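PDB 4FMR: uncharacterized protein from Bacteroides vulgatus, which probably binds DNA through an HU/IHF-like domain, which is joined in the same chain to an Ig-like domain. Local coordinates for the interface of chains A and B. Numbering follows the deposited sequence. Chains: chain A/B, uncharacterized hypothetical protein.

Three patches sample the two-fold interface: one at the axis and two to its sides. C-alpha centres lie about 31 Å apart for contacts 1 and 2, 34 Å for contacts 1 and 3, and 36 Å for contacts 2 and 3. Contact 1 is the helical part, where helix 51-69 of chain A meets helix 51-70 of chain B about the two-fold axis. Contacts 2 and 3 are symmetry twins with the chains exchanged: both use Leu6, Ala8, Phe86, Trp95, Ile102, Thr119 and Val121; contact 2 adds Ala84 and contact 3 adds Phe25. This spread is consistent with a dimer of the HU/IHF type.

Contact 1: the interface of chains A and B. Residues chain A 49, 53-54, 57; chain B 53-54, 56-57.
A:Met54 and B:Thr53, with their twins B:Met54 and A:Thr53, form the tight centre of a two-fold helix-helix contact. Selenium stands for sulfur in these selenomethionines. The evidence for close packing is how the partners enclose each bent chain end. A:Met54 SE lies 3.6 Å from B:Gly57 CA, which the absence of a side chain at B:Gly57 probably permits. Its terminal methyl CE then turns back to B:Thr53, meeting CG2 at 3.8 Å and the backbone O at the same range. The bends at chi2 (-59°) and chi3 (87°) together bring CE towards the two-fold axis, where A:Met54 CE and B:Met54 CE are 3.9 Å apart. The two threonine methyls also meet across the axis, with A:Thr53 CG2 to B:Thr53 CG2 at 3.8 Å and the side chains at about a right angle. Each threonine has OG1 beside its own backbone N (chi1 -57° in chain A), which directs CG2 to the partner. The flank is looser in its number of contacts: each selenomethionine end meets the partner through both SE and CE, whereas loop residue A:Val49 and B:Leu56 cross obliquely and meet through one pair of methyls, A:Val49 CG1 and B:Leu56 CD2, at 3.8 Å.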
loop_
_atom_site.group_PDB
_atom_site.type_symbol
_atom_site.label_atom_id
_atom_site.label_comp_id
_atom_site.label_asym_id
_atom_site.label_seq_id
_atom_site.Cartn_x
_atom_site.Cartn_y
_atom_site.Cartn_z
ATOM N N VAL A 49 8.469 28.114 11.276
ATOM C CA VAL A 49 7.430 27.873 10.273
ATOM C C VAL A 49 6.082 28.259 10.889
ATOM O O VAL A 49 5.816 27.962 12.058
ATOM C CB VAL A 49 7.405 26.431 9.654
ATOM C CG1 VAL A 49 8.699 26.115 8.911
ATOM C CG2 VAL A 49 7.080 25.339 10.680
ATOM N N THR A 53 0.591 28.381 7.298
ATOM C CA THR A 53 1.321 28.191 6.030
ATOM C C THR A 53 1.571 26.691 5.812
ATOM O O THR A 53 1.392 26.196 4.697
ATOM C CB THR A 53 2.636 29.010 6.040
ATOM O OG1 THR A 53 2.315 30.374 6.280
ATOM C CG2 THR A 53 3.433 28.905 4.729
HETATM N N MSE A 54 1.957 25.970 6.881
HETATM C CA MSE A 54 2.208 24.535 6.829
HETATM C C MSE A 54 0.917 23.792 6.545
HETATM O O MSE A 54 0.934 22.907 5.692
HETATM C CB MSE A 54 2.869 24.021 8.120
HETATM C CG MSE A 54 4.270 24.577 8.375
HETATM SE SE MSE A 54 5.557 24.186 6.930
HETATM C CE MSE A 54 5.297 25.673 5.678
ATOM N N GLY A 57 -0.019 24.382 2.822
ATOM C CA GLY A 57 0.929 23.604 2.043
ATOM C C GLY A 57 0.564 22.134 1.941
ATOM O O GLY A 57 0.599 21.578 0.840
ATOM N N THR B 53 9.573 27.692 0.950
ATOM C CA THR B 53 8.824 27.443 2.183
ATOM C C THR B 53 8.069 26.117 2.052
ATOM O O THR B 53 8.004 25.344 3.017
ATOM C CB THR B 53 7.879 28.631 2.499
ATOM O OG1 THR B 53 8.684 29.801 2.597
ATOM C CG2 THR B 53 7.122 28.454 3.824
HETATM N N MSE B 54 7.516 25.854 0.850
HETATM C CA MSE B 54 6.788 24.628 0.558
HETATM C C MSE B 54 7.725 23.435 0.578
HETATM O O MSE B 54 7.352 22.405 1.117
HETATM C CB MSE B 54 6.084 24.746 -0.798
HETATM C CG MSE B 54 5.002 25.838 -0.852
HETATM SE SE MSE B 54 3.499 25.484 0.349
HETATM C CE MSE B 54 4.154 26.303 2.036
ATOM N N LEU B 56 10.704 23.186 2.212
ATOM C CA LEU B 56 11.079 22.991 3.608
ATOM C C LEU B 56 9.942 22.258 4.376
ATOM O O LEU B 56 10.222 21.307 5.095
ATOM C CB LEU B 56 11.426 24.343 4.270
ATOM C CG LEU B 56 11.426 24.410 5.820
ATOM C CD1 LEU B 56 12.633 23.685 6.422
ATOM C CD2 LEU B 56 11.403 25.846 6.296
ATOM N N GLY B 57 8.692 22.677 4.180
ATOM C CA GLY B 57 7.516 22.042 4.782
ATOM C C GLY B 57 7.381 20.565 4.450
ATOM O O GLY B 57 7.106 19.759 5.338
#

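Contact 2: the interface of chains A and B. Residues chain A 6, 8, 119, 121; chain B 84, 86, 95, 102.
A:Val121 CG2 sits over the centre of the six-membered ring of the B:Trp95 indole, 3.5 Å from its centroid, a CH-pi contact; the contacts described here are between carbons. The branch that does this is beside the backbone N, while CG1, opposite that N (chi1 178°), lies beyond the rim on the CE3 side, 3.7 Å from B:Trp95 CE3. The valine crosses the indole at about a right angle. The same A:Val121 CG2 also meets B:Phe86 CE1 at 3.8 Å, so the methyl sits in the corner formed by the indole face and the CE1 side of B:Phe86. Replacing B:Trp95 with a serine would probably leave A:Val121 CG2 without its aromatic face and open a gap beside B:Phe86. Farther along, strand 4-12 of chain A supplies A:Leu6, which reaches tip to tip toward B:Ile102, with A:Leu6 CD1 to B:Ile102 CG2 at 3.6 Å. From the same strand, A:Ala8 CB lies obliquely off the ring plane of B:Phe86, 3.8 Å from B:Phe86 CE2. B:Ile102 CD1 lies among A:Leu6, A:Val121 and A:Thr119, 3.8 Å from A:Thr119 CG2.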
loop_
_atom_site.group_PDB
_atom_site.type_symbol
_atom_site.label_atom_id
_atom_site.label_comp_id
_atom_site.label_asym_id
_atom_site.label_seq_id
_atom_site.Cartn_x
_atom_site.Cartn_y
_atom_site.Cartn_z
ATOM N N LEU A 6 10.546 -0.069 17.677
ATOM C CA LEU A 6 9.255 -0.713 17.448
ATOM C C LEU A 6 9.088 -1.801 18.509
ATOM O O LEU A 6 9.965 -2.661 18.654
ATOM C CB LEU A 6 9.119 -1.299 16.002
ATOM C CG LEU A 6 9.213 -0.355 14.804
ATOM C CD1 LEU A 6 9.203 -1.117 13.520
ATOM C CD2 LEU A 6 8.104 0.647 14.792
ATOM N N ALA A 8 7.182 -5.083 19.895
ATOM C CA ALA A 8 6.420 -6.147 19.243
ATOM C C ALA A 8 6.089 -7.316 20.155
ATOM O O ALA A 8 6.921 -7.750 20.947
ATOM C CB ALA A 8 7.195 -6.679 18.029
ATOM N N THR A 119 16.148 1.614 12.771
ATOM C CA THR A 119 15.075 1.167 13.661
ATOM C C THR A 119 15.412 -0.218 14.235
ATOM O O THR A 119 15.895 -1.097 13.518
ATOM C CB THR A 119 13.743 1.189 12.887
ATOM O OG1 THR A 119 13.568 2.498 12.346
ATOM C CG2 THR A 119 12.529 0.842 13.747
ATOM N N VAL A 121 13.858 -3.490 16.910
ATOM C CA VAL A 121 12.626 -4.134 17.362
ATOM C C VAL A 121 12.821 -4.605 18.799
ATOM O O VAL A 121 13.753 -5.351 19.093
ATOM C CB VAL A 121 12.195 -5.295 16.412
ATOM C CG1 VAL A 121 10.933 -6.006 16.919
ATOM C CG2 VAL A 121 11.996 -4.792 14.981
ATOM N N ALA B 84 3.864 0.510 10.530
ATOM C CA ALA B 84 4.968 -0.456 10.425
ATOM C C ALA B 84 4.414 -1.891 10.489
ATOM O O ALA B 84 3.470 -2.183 11.254
ATOM C CB ALA B 84 5.977 -0.240 11.562
ATOM N N PHE B 86 5.878 -6.309 10.058
ATOM C CA PHE B 86 7.018 -7.236 10.152
ATOM C C PHE B 86 6.925 -8.387 9.153
ATOM O O PHE B 86 5.833 -8.852 8.828
ATOM C CB PHE B 86 7.109 -7.823 11.580
ATOM C CG PHE B 86 7.198 -6.753 12.646
ATOM C CD1 PHE B 86 8.298 -5.896 12.710
ATOM C CD2 PHE B 86 6.160 -6.566 13.562
ATOM C CE1 PHE B 86 8.377 -4.902 13.689
ATOM C CE2 PHE B 86 6.253 -5.582 14.551
ATOM C CZ PHE B 86 7.359 -4.755 14.605
ATOM N N TRP B 95 13.990 -11.470 17.541
ATOM C CA TRP B 95 14.190 -10.842 16.260
ATOM C C TRP B 95 15.563 -11.274 15.693
ATOM O O TRP B 95 16.579 -11.219 16.392
ATOM C CB TRP B 95 14.077 -9.315 16.412
ATOM C CG TRP B 95 14.210 -8.573 15.117
ATOM C CD1 TRP B 95 15.360 -8.126 14.539
ATOM C CD2 TRP B 95 13.144 -8.217 14.225
ATOM N NE1 TRP B 95 15.078 -7.514 13.336
ATOM C CE2 TRP B 95 13.722 -7.539 13.130
ATOM C CE3 TRP B 95 11.756 -8.447 14.223
ATOM C CZ2 TRP B 95 12.956 -7.056 12.064
ATOM C CZ3 TRP B 95 10.998 -7.972 13.166
ATOM C CH2 TRP B 95 11.590 -7.255 12.121
ATOM N N ILE B 102 11.400 -5.047 8.574
ATOM C CA ILE B 102 10.391 -4.033 8.772
ATOM C C ILE B 102 10.070 -3.421 7.417
ATOM O O ILE B 102 10.957 -3.245 6.584
ATOM C CB ILE B 102 10.873 -2.946 9.783
ATOM C CG1 ILE B 102 11.430 -3.538 11.098
ATOM C CG2 ILE B 102 9.799 -1.852 10.030
ATOM C CD1 ILE B 102 12.269 -2.500 11.955
#

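Contact 3: the interface of chains A and B. Residues chain A 86, 95, 102; chain B 6, 8, 25, 119, 121.
Strands of the HU/IHF-like domain form this lateral part of the contact between the two chains of the deposited assembly: strands 80-87 and 101-108 of chain A, with loop residue A:Trp95, pack on strands 4-12, 23-27 and 119-126 of chain B. A:Phe86 lies among several of the partner's side chains. Its CD2 meets B:Phe25 CB at 3.6 Å, the two side chains crossing at about a right angle. B:Phe25 CB, B:Ala8 CB and B:Val121 CG2 approach from one side of the ring plane, with B:Leu6 CD1 on the other, 3.9 Å from A:Phe86 CE1; together they may restrict its turning. A:Trp95 makes one CH-pi contact and one aromatic edge-to-face contact. In the first, chi1 -179° with chi2 -89° turns the indole face to B:Val121 CG2, which here is displaced towards the rim. In the second, A:Trp95 CE3 stands over the face of B:Phe25, 3.6 Å from B:Phe25 CE2. The planes are inclined at 55°. The pairing of A:Ile102 with B:Leu6, like those of B:Val121 and B:Ala8, is the twin of one with the chains exchanged. The methyls and rings bury apolar surface between the chains, and this site thereby probably helps to hold the two DNA-binding domains together as a dimer.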
loop_
_atom_site.group_PDB
_atom_site.type_symbol
_atom_site.label_atom_id
_atom_site.label_comp_id
_atom_site.label_asym_id
_atom_site.label_seq_id
_atom_site.Cartn_x
_atom_site.Cartn_y
_atom_site.Cartn_z
ATOM N N PHE A 86 -6.917 -0.771 -10.946
ATOM C CA PHE A 86 -8.313 -1.173 -11.142
ATOM C C PHE A 86 -8.610 -2.482 -10.445
ATOM O O PHE A 86 -7.795 -3.414 -10.496
ATOM C CB PHE A 86 -8.647 -1.273 -12.638
ATOM C CG PHE A 86 -8.365 0.012 -13.383
ATOM C CD1 PHE A 86 -9.120 1.162 -13.138
ATOM C CD2 PHE A 86 -7.315 0.092 -14.296
ATOM C CE1 PHE A 86 -8.844 2.358 -13.811
ATOM C CE2 PHE A 86 -7.033 1.294 -14.959
ATOM C CZ PHE A 86 -7.810 2.415 -14.719
ATOM N N TRP A 95 -16.862 -1.246 -18.145
ATOM C CA TRP A 95 -16.721 -0.857 -16.753
ATOM C C TRP A 95 -18.090 -0.876 -16.081
ATOM O O TRP A 95 -18.994 -0.169 -16.542
ATOM C CB TRP A 95 -16.081 0.551 -16.667
ATOM C CG TRP A 95 -15.861 1.064 -15.267
ATOM C CD1 TRP A 95 -16.737 1.784 -14.505
ATOM C CD2 TRP A 95 -14.689 0.879 -14.466
ATOM N NE1 TRP A 95 -16.186 2.047 -13.272
ATOM C CE2 TRP A 95 -14.919 1.525 -13.230
ATOM C CE3 TRP A 95 -13.464 0.223 -14.670
ATOM C CZ2 TRP A 95 -13.962 1.553 -12.214
ATOM C CZ3 TRP A 95 -12.524 0.234 -13.650
ATOM C CH2 TRP A 95 -12.780 0.884 -12.438
ATOM N N ILE A 102 -11.755 1.963 -8.814
ATOM C CA ILE A 102 -10.424 2.564 -8.864
ATOM C C ILE A 102 -9.875 2.574 -7.451
ATOM O O ILE A 102 -10.630 2.751 -6.486
ATOM C CB ILE A 102 -10.464 4.006 -9.458
ATOM C CG1 ILE A 102 -11.181 4.077 -10.807
ATOM C CG2 ILE A 102 -9.062 4.668 -9.500
ATOM C CD1 ILE A 102 -11.720 5.505 -11.113
ATOM N N LEU B 6 -9.253 8.514 -16.259
ATOM C CA LEU B 6 -8.245 7.458 -16.349
ATOM C C LEU B 6 -8.490 6.671 -17.653
ATOM O O LEU B 6 -9.644 6.361 -17.973
ATOM C CB LEU B 6 -8.231 6.511 -15.126
ATOM C CG LEU B 6 -7.763 7.061 -13.778
ATOM C CD1 LEU B 6 -7.942 6.028 -12.700
ATOM C CD2 LEU B 6 -6.324 7.488 -13.821
ATOM N N ALA B 8 -7.847 3.201 -19.805
ATOM C CA ALA B 8 -7.491 1.813 -19.516
ATOM C C ALA B 8 -7.693 0.868 -20.709
ATOM O O ALA B 8 -8.695 0.953 -21.427
ATOM C CB ALA B 8 -8.303 1.308 -18.338
ATOM N N PHE B 25 -8.513 -4.639 -16.521
ATOM C CA PHE B 25 -8.173 -3.283 -16.947
ATOM C C PHE B 25 -6.714 -2.956 -16.595
ATOM O O PHE B 25 -6.237 -3.289 -15.507
ATOM C CB PHE B 25 -9.121 -2.245 -16.330
ATOM C CG PHE B 25 -10.586 -2.433 -16.646
ATOM C CD1 PHE B 25 -11.107 -2.037 -17.873
ATOM C CD2 PHE B 25 -11.457 -2.954 -15.694
ATOM C CE1 PHE B 25 -12.471 -2.191 -18.155
ATOM C CE2 PHE B 25 -12.821 -3.103 -15.974
ATOM C CZ PHE B 25 -13.319 -2.718 -17.203
ATOM N N THR B 119 -13.702 10.662 -10.665
ATOM C CA THR B 119 -12.907 10.108 -11.751
ATOM C C THR B 119 -13.718 9.081 -12.517
ATOM O O THR B 119 -14.326 8.191 -11.918
ATOM C CB THR B 119 -11.598 9.514 -11.194
ATOM O OG1 THR B 119 -10.996 10.496 -10.347
ATOM C CG2 THR B 119 -10.594 9.076 -12.310
ATOM N N VAL B 121 -13.523 6.211 -15.853
ATOM C CA VAL B 121 -12.603 5.333 -16.577
ATOM C C VAL B 121 -13.034 5.308 -18.047
ATOM O O VAL B 121 -14.188 4.972 -18.355
ATOM C CB VAL B 121 -12.500 3.898 -15.978
ATOM C CG1 VAL B 121 -11.470 3.055 -16.739
ATOM C CG2 VAL B 121 -12.163 3.943 -14.494
#